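Local coordinates for endoglucanase, glycoside hydrolase family 5 protein (Cytophaga hutchinsonii, PDB 5IHS) that probably hydrolyses internal beta-1,4-glucosidic bonds of cellulose as one of the periplasmic endoglucanases that support growth on crystalline cellulose, at residues Y119-Q130 with P151-L162. Sequence-based numbering, arbitrary orientation.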
loop_
_atom_site.group_PDB
_atom_site.type_symbol
_atom_site.label_atom_id
_atom_site.label_comp_id
_atom_site.label_asym_id
_atom_site.label_seq_id
_atom_site.Cartn_x
_atom_site.Cartn_y
_atom_site.Cartn_z
ATOM N N TYR A 119 -4.909 -4.028 9.219
ATOM C CA TYR A 119 -3.934 -4.616 8.311
ATOM C C TYR A 119 -2.780 -3.639 8.078
ATOM O O TYR A 119 -2.913 -2.423 8.272
ATOM C CB TYR A 119 -4.605 -5.043 6.995
ATOM C CG TYR A 119 -5.617 -6.161 7.210
ATOM C CD1 TYR A 119 -5.205 -7.489 7.255
ATOM C CD2 TYR A 119 -6.963 -5.892 7.412
ATOM C CE1 TYR A 119 -6.106 -8.510 7.493
ATOM C CE2 TYR A 119 -7.873 -6.901 7.644
ATOM C CZ TYR A 119 -7.448 -8.204 7.695
ATOM O OH TYR A 119 -8.394 -9.180 7.961
ATOM N N VAL A 120 -1.636 -4.176 7.656
ATOM C CA VAL A 120 -0.443 -3.363 7.452
ATOM C C VAL A 120 0.313 -3.877 6.236
ATOM O O VAL A 120 0.536 -5.090 6.105
ATOM C CB VAL A 120 0.456 -3.310 8.708
ATOM C CG1 VAL A 120 0.871 -4.694 9.172
ATOM C CG2 VAL A 120 1.677 -2.423 8.465
ATOM N N ILE A 121 0.702 -2.953 5.359
ATOM C CA ILE A 121 1.521 -3.255 4.192
ATOM C C ILE A 121 2.970 -2.917 4.510
ATOM O O ILE A 121 3.283 -1.776 4.864
ATOM C CB ILE A 121 1.056 -2.465 2.964
ATOM C CG1 ILE A 121 -0.393 -2.789 2.605
ATOM C CG2 ILE A 121 1.975 -2.746 1.782
ATOM C CD1 ILE A 121 -1.014 -1.796 1.655
ATOM N N ILE A 122 3.841 -3.913 4.352
ATOM C CA ILE A 122 5.283 -3.735 4.463
ATOM C C ILE A 122 5.783 -3.460 3.048
ATOM O O ILE A 122 5.890 -4.384 2.242
ATOM C CB ILE A 122 5.957 -4.970 5.068
ATOM C CG1 ILE A 122 5.444 -5.241 6.485
ATOM C CG2 ILE A 122 7.482 -4.814 5.055
ATOM C CD1 ILE A 122 5.917 -6.550 7.061
ATOM N N ASP A 123 6.067 -2.184 2.739
ATOM C CA ASP A 123 6.417 -1.726 1.393
ATOM C C ASP A 123 7.918 -1.475 1.265
ATOM O O ASP A 123 8.482 -0.590 1.926
ATOM C CB ASP A 123 5.604 -0.468 1.081
ATOM C CG ASP A 123 6.163 0.396 -0.045
ATOM O OD1 ASP A 123 6.740 -0.121 -1.022
ATOM O OD2 ASP A 123 5.958 1.651 0.081
ATOM N N TYR A 124 8.558 -2.261 0.399
ATOM C CA TYR A 124 9.953 -2.075 0.002
ATOM C C TYR A 124 9.946 -0.958 -1.034
ATOM O O TYR A 124 9.697 -1.180 -2.222
ATOM C CB TYR A 124 10.491 -3.388 -0.546
ATOM C CG TYR A 124 11.994 -3.524 -0.568
ATOM C CD1 TYR A 124 12.708 -3.702 0.617
ATOM C CD2 TYR A 124 12.707 -3.498 -1.753
ATOM C CE1 TYR A 124 14.082 -3.842 0.616
ATOM C CE2 TYR A 124 14.090 -3.645 -1.760
ATOM C CZ TYR A 124 14.767 -3.812 -0.569
ATOM O OH TYR A 124 16.136 -3.958 -0.533
ATOM N N HIS A 125 10.184 0.266 -0.558
ATOM C CA HIS A 125 9.857 1.469 -1.320
ATOM C C HIS A 125 11.038 1.841 -2.211
ATOM O O HIS A 125 11.791 2.784 -1.961
ATOM C CB HIS A 125 9.420 2.594 -0.390
ATOM C CG HIS A 125 8.603 3.636 -1.075
ATOM N ND1 HIS A 125 7.254 3.481 -1.311
ATOM C CD2 HIS A 125 8.949 4.844 -1.582
ATOM C CE1 HIS A 125 6.800 4.561 -1.916
ATOM N NE2 HIS A 125 7.807 5.402 -2.102
ATOM N N SER A 126 11.183 1.041 -3.266
ATOM C CA SER A 126 12.304 1.096 -4.188
ATOM C C SER A 126 11.838 1.294 -5.625
ATOM O O SER A 126 10.752 0.854 -6.015
ATOM C CB SER A 126 13.092 -0.217 -4.120
ATOM O OG SER A 126 14.183 -0.236 -5.028
ATOM N N HIS A 127 12.714 1.934 -6.411
ATOM C CA HIS A 127 12.599 2.050 -7.861
ATOM C C HIS A 127 13.594 1.165 -8.603
ATOM O O HIS A 127 13.663 1.230 -9.836
ATOM C CB HIS A 127 12.820 3.504 -8.312
ATOM C CG HIS A 127 11.764 4.462 -7.860
ATOM N ND1 HIS A 127 10.427 4.288 -8.140
ATOM C CD2 HIS A 127 11.855 5.615 -7.152
ATOM C CE1 HIS A 127 9.744 5.296 -7.621
ATOM N NE2 HIS A 127 10.588 6.125 -7.031
ATOM N N GLU A 128 14.369 0.346 -7.891
ATOM C CA GLU A 128 15.426 -0.429 -8.542
ATOM C C GLU A 128 15.779 -1.664 -7.719
ATOM O O GLU A 128 16.943 -2.051 -7.602
ATOM C CB GLU A 128 16.646 0.444 -8.829
ATOM C CG GLU A 128 17.281 1.051 -7.617
ATOM C CD GLU A 128 18.542 1.819 -7.963
ATOM O OE1 GLU A 128 18.518 2.573 -8.954
ATOM O OE2 GLU A 128 19.559 1.660 -7.254
ATOM N N ALA A 129 14.759 -2.329 -7.189
ATOM C CA ALA A 129 14.976 -3.427 -6.252
ATOM C C ALA A 129 15.784 -4.562 -6.874
ATOM O O ALA A 129 16.560 -5.225 -6.179
ATOM C CB ALA A 129 13.631 -3.943 -5.734
ATOM N N GLN A 130 15.611 -4.800 -8.174
ATOM C CA GLN A 130 16.284 -5.915 -8.825
ATOM C C GLN A 130 17.794 -5.763 -8.820
ATOM O O GLN A 130 18.495 -6.745 -9.077
ATOM C CB GLN A 130 15.789 -6.089 -10.266
ATOM C CG GLN A 130 16.312 -5.076 -11.299
ATOM C CD GLN A 130 15.646 -3.724 -11.214
ATOM O OE1 GLN A 130 14.652 -3.552 -10.519
ATOM N NE2 GLN A 130 16.160 -2.762 -11.957
ATOM N N PRO A 151 -2.185 -12.530 10.751
ATOM C CA PRO A 151 -3.050 -12.231 9.592
ATOM C C PRO A 151 -3.001 -10.790 9.126
ATOM O O PRO A 151 -3.467 -10.492 8.015
ATOM C CB PRO A 151 -4.450 -12.598 10.097
ATOM C CG PRO A 151 -4.353 -12.424 11.600
ATOM C CD PRO A 151 -2.970 -12.894 11.951
ATOM N N ASN A 152 -2.458 -9.883 9.930
ATOM C CA ASN A 152 -2.465 -8.466 9.571
ATOM C C ASN A 152 -1.548 -8.139 8.397
ATOM O O ASN A 152 -1.696 -7.065 7.808
ATOM C CB ASN A 152 -1.968 -7.638 10.760
ATOM C CG ASN A 152 -2.693 -7.952 12.045
ATOM O OD1 ASN A 152 -2.639 -9.085 12.540
ATOM N ND2 ASN A 152 -3.329 -6.936 12.637
ATOM N N ILE A 153 -0.579 -8.999 8.092
ATOM C CA ILE A 153 0.555 -8.641 7.240
ATOM C C ILE A 153 0.214 -8.791 5.763
ATOM O O ILE A 153 -0.262 -9.845 5.329
ATOM C CB ILE A 153 1.764 -9.533 7.563
ATOM C CG1 ILE A 153 2.055 -9.614 9.073
ATOM C CG2 ILE A 153 2.976 -9.110 6.724
ATOM C CD1 ILE A 153 2.430 -8.315 9.693
ATOM N N ILE A 154 0.562 -7.765 4.986
ATOM C CA ILE A 154 0.586 -7.777 3.526
ATOM C C ILE A 154 1.982 -7.315 3.109
ATOM O O ILE A 154 2.479 -6.309 3.623
ATOM C CB ILE A 154 -0.486 -6.820 2.957
ATOM C CG1 ILE A 154 -1.889 -7.236 3.422
ATOM C CG2 ILE A 154 -0.402 -6.749 1.434
ATOM C CD1 ILE A 154 -2.930 -6.146 3.252
ATOM N N TYR A 155 2.633 -8.062 2.214
ATOM C CA TYR A 155 3.970 -7.710 1.751
ATOM C C TYR A 155 3.890 -7.015 0.397
ATOM O O TYR A 155 3.130 -7.438 -0.473
ATOM C CB TYR A 155 4.847 -8.951 1.605
ATOM C CG TYR A 155 4.956 -9.792 2.850
ATOM C CD1 TYR A 155 5.914 -9.526 3.813
ATOM C CD2 TYR A 155 4.107 -10.863 3.060
ATOM C CE1 TYR A 155 6.020 -10.308 4.952
ATOM C CE2 TYR A 155 4.208 -11.656 4.194
ATOM C CZ TYR A 155 5.165 -11.374 5.134
ATOM O OH TYR A 155 5.283 -12.130 6.280
ATOM N N GLU A 156 4.706 -5.976 0.196
ATOM C CA GLU A 156 4.785 -5.252 -1.074
ATOM C C GLU A 156 6.266 -5.183 -1.448
ATOM O O GLU A 156 7.040 -4.410 -0.878
ATOM C CB GLU A 156 4.119 -3.884 -0.952
ATOM C CG GLU A 156 4.247 -3.043 -2.211
ATOM C CD GLU A 156 3.569 -1.689 -2.117
ATOM O OE1 GLU A 156 3.102 -1.306 -1.021
ATOM O OE2 GLU A 156 3.496 -1.001 -3.177
ATOM N N VAL A 157 6.674 -6.034 -2.397
ATOM C CA VAL A 157 8.098 -6.324 -2.586
ATOM C C VAL A 157 8.850 -5.350 -3.482
ATOM O O VAL A 157 10.089 -5.372 -3.485
ATOM C CB VAL A 157 8.315 -7.766 -3.086
ATOM C CG1 VAL A 157 7.784 -8.766 -2.058
ATOM C CG2 VAL A 157 7.687 -7.998 -4.456
ATOM N N TYR A 158 8.157 -4.492 -4.226
ATOM C CA TYR A 158 8.842 -3.593 -5.168
ATOM C C TYR A 158 7.877 -2.448 -5.515
ATOM O O TYR A 158 7.143 -2.536 -6.498
ATOM C CB TYR A 158 9.255 -4.361 -6.418
ATOM C CG TYR A 158 10.199 -3.659 -7.380
ATOM C CD1 TYR A 158 10.415 -2.289 -7.329
ATOM C CD2 TYR A 158 10.874 -4.392 -8.351
ATOM C CE1 TYR A 158 11.272 -1.670 -8.228
ATOM C CE2 TYR A 158 11.730 -3.785 -9.247
ATOM C CZ TYR A 158 11.924 -2.423 -9.182
ATOM O OH TYR A 158 12.761 -1.768 -10.056
ATOM N N ASN A 159 7.926 -1.363 -4.728
ATOM C CA ASN A 159 7.011 -0.235 -4.888
ATOM C C ASN A 159 6.725 0.140 -6.343
ATOM O O ASN A 159 5.583 -0.003 -6.808
ATOM C CB ASN A 159 7.598 0.964 -4.144
ATOM C CG ASN A 159 6.841 2.248 -4.408
ATOM O OD1 ASN A 159 5.619 2.269 -4.355
ATOM N ND2 ASN A 159 7.557 3.327 -4.722
ATOM N N GLU A 160 7.741 0.660 -7.041
ATOM C CA GLU A 160 7.548 1.290 -8.349
ATOM C C GLU A 160 8.734 1.025 -9.258
ATOM O O GLU A 160 9.660 1.849 -9.368
ATOM C CB GLU A 160 7.302 2.788 -8.228
ATOM C CG GLU A 160 5.871 3.128 -7.909
ATOM C CD GLU A 160 5.588 4.618 -7.919
ATOM O OE1 GLU A 160 6.508 5.408 -8.246
ATOM O OE2 GLU A 160 4.436 5.009 -7.623
ATOM N N PRO A 161 8.729 -0.099 -9.959
ATOM C CA PRO A 161 9.648 -0.255 -11.086
ATOM C C PRO A 161 9.516 0.936 -12.033
ATOM O O PRO A 161 8.447 1.531 -12.173
ATOM C CB PRO A 161 9.183 -1.561 -11.741
ATOM C CG PRO A 161 8.455 -2.307 -10.642
ATOM C CD PRO A 161 7.789 -1.224 -9.840
ATOM N N LEU A 162 10.620 1.284 -12.684
ATOM C CA LEU A 162 10.658 2.411 -13.607
ATOM C C LEU A 162 10.088 2.019 -14.973
ATOM O O LEU A 162 9.744 0.866 -15.232
ATOM C CB LEU A 162 12.091 2.926 -13.722
ATOM C CG LEU A 162 12.677 3.408 -12.393
ATOM C CD1 LEU A 162 14.118 3.843 -12.584
ATOM C CD2 LEU A 162 11.853 4.541 -11.799
#
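Tyr158 lies flat between Ala129 CB, over the centre of one face (3.7 Å from the ring centroid, 8° off the normal), and Pro161 CG, over the centre of the opposite face. At the rim its OH donates to Gln130 OE1 (2.6 Å), meeting a lone pair in the carbonyl plane. An alanine here would probably open a gap between Ala129 and Pro161 and leave Gln130 OE1 without this donor. Asn159 stacks its amide on His125, the planes 19° apart, with ND2 over one ring face; His125 ND1 donates to the syn lone pair of Asp123 OD2. Asp123 and Glu156 run side by side with stacked carboxylates, Asp123 OD1 and Glu156 OE1 3.8 Å apart; Arg85 (salt bridge to Glu156 OE1) and Thr247 (hydrogen bond to OE2) probably offset any repulsion. With CG anti to the carbonyl carbon (chi1 -66°), His127 brings ND1 in its ring plane to Glu160 O at 2.8 Å. Glu160 OE2 instead bonds His220. Nearer the strands' N-terminal ends, Ile122 CD1 meets Ile153 CG2 on one sheet face and Ile121 CG1 meets Ile154 CB on the other. Backbone hydrogen bonds such as Ile122 N to Ile154 O (2.9 Å) join parallel strands 119-125 and 153-156, neighbours in a beta-alpha-beta unit. The Asn159-Glu160 pair following the latter matches the Asn-Glu signature of family 5 TIM barrels, whose glutamate is the acid/base, a role Glu160 probably shares.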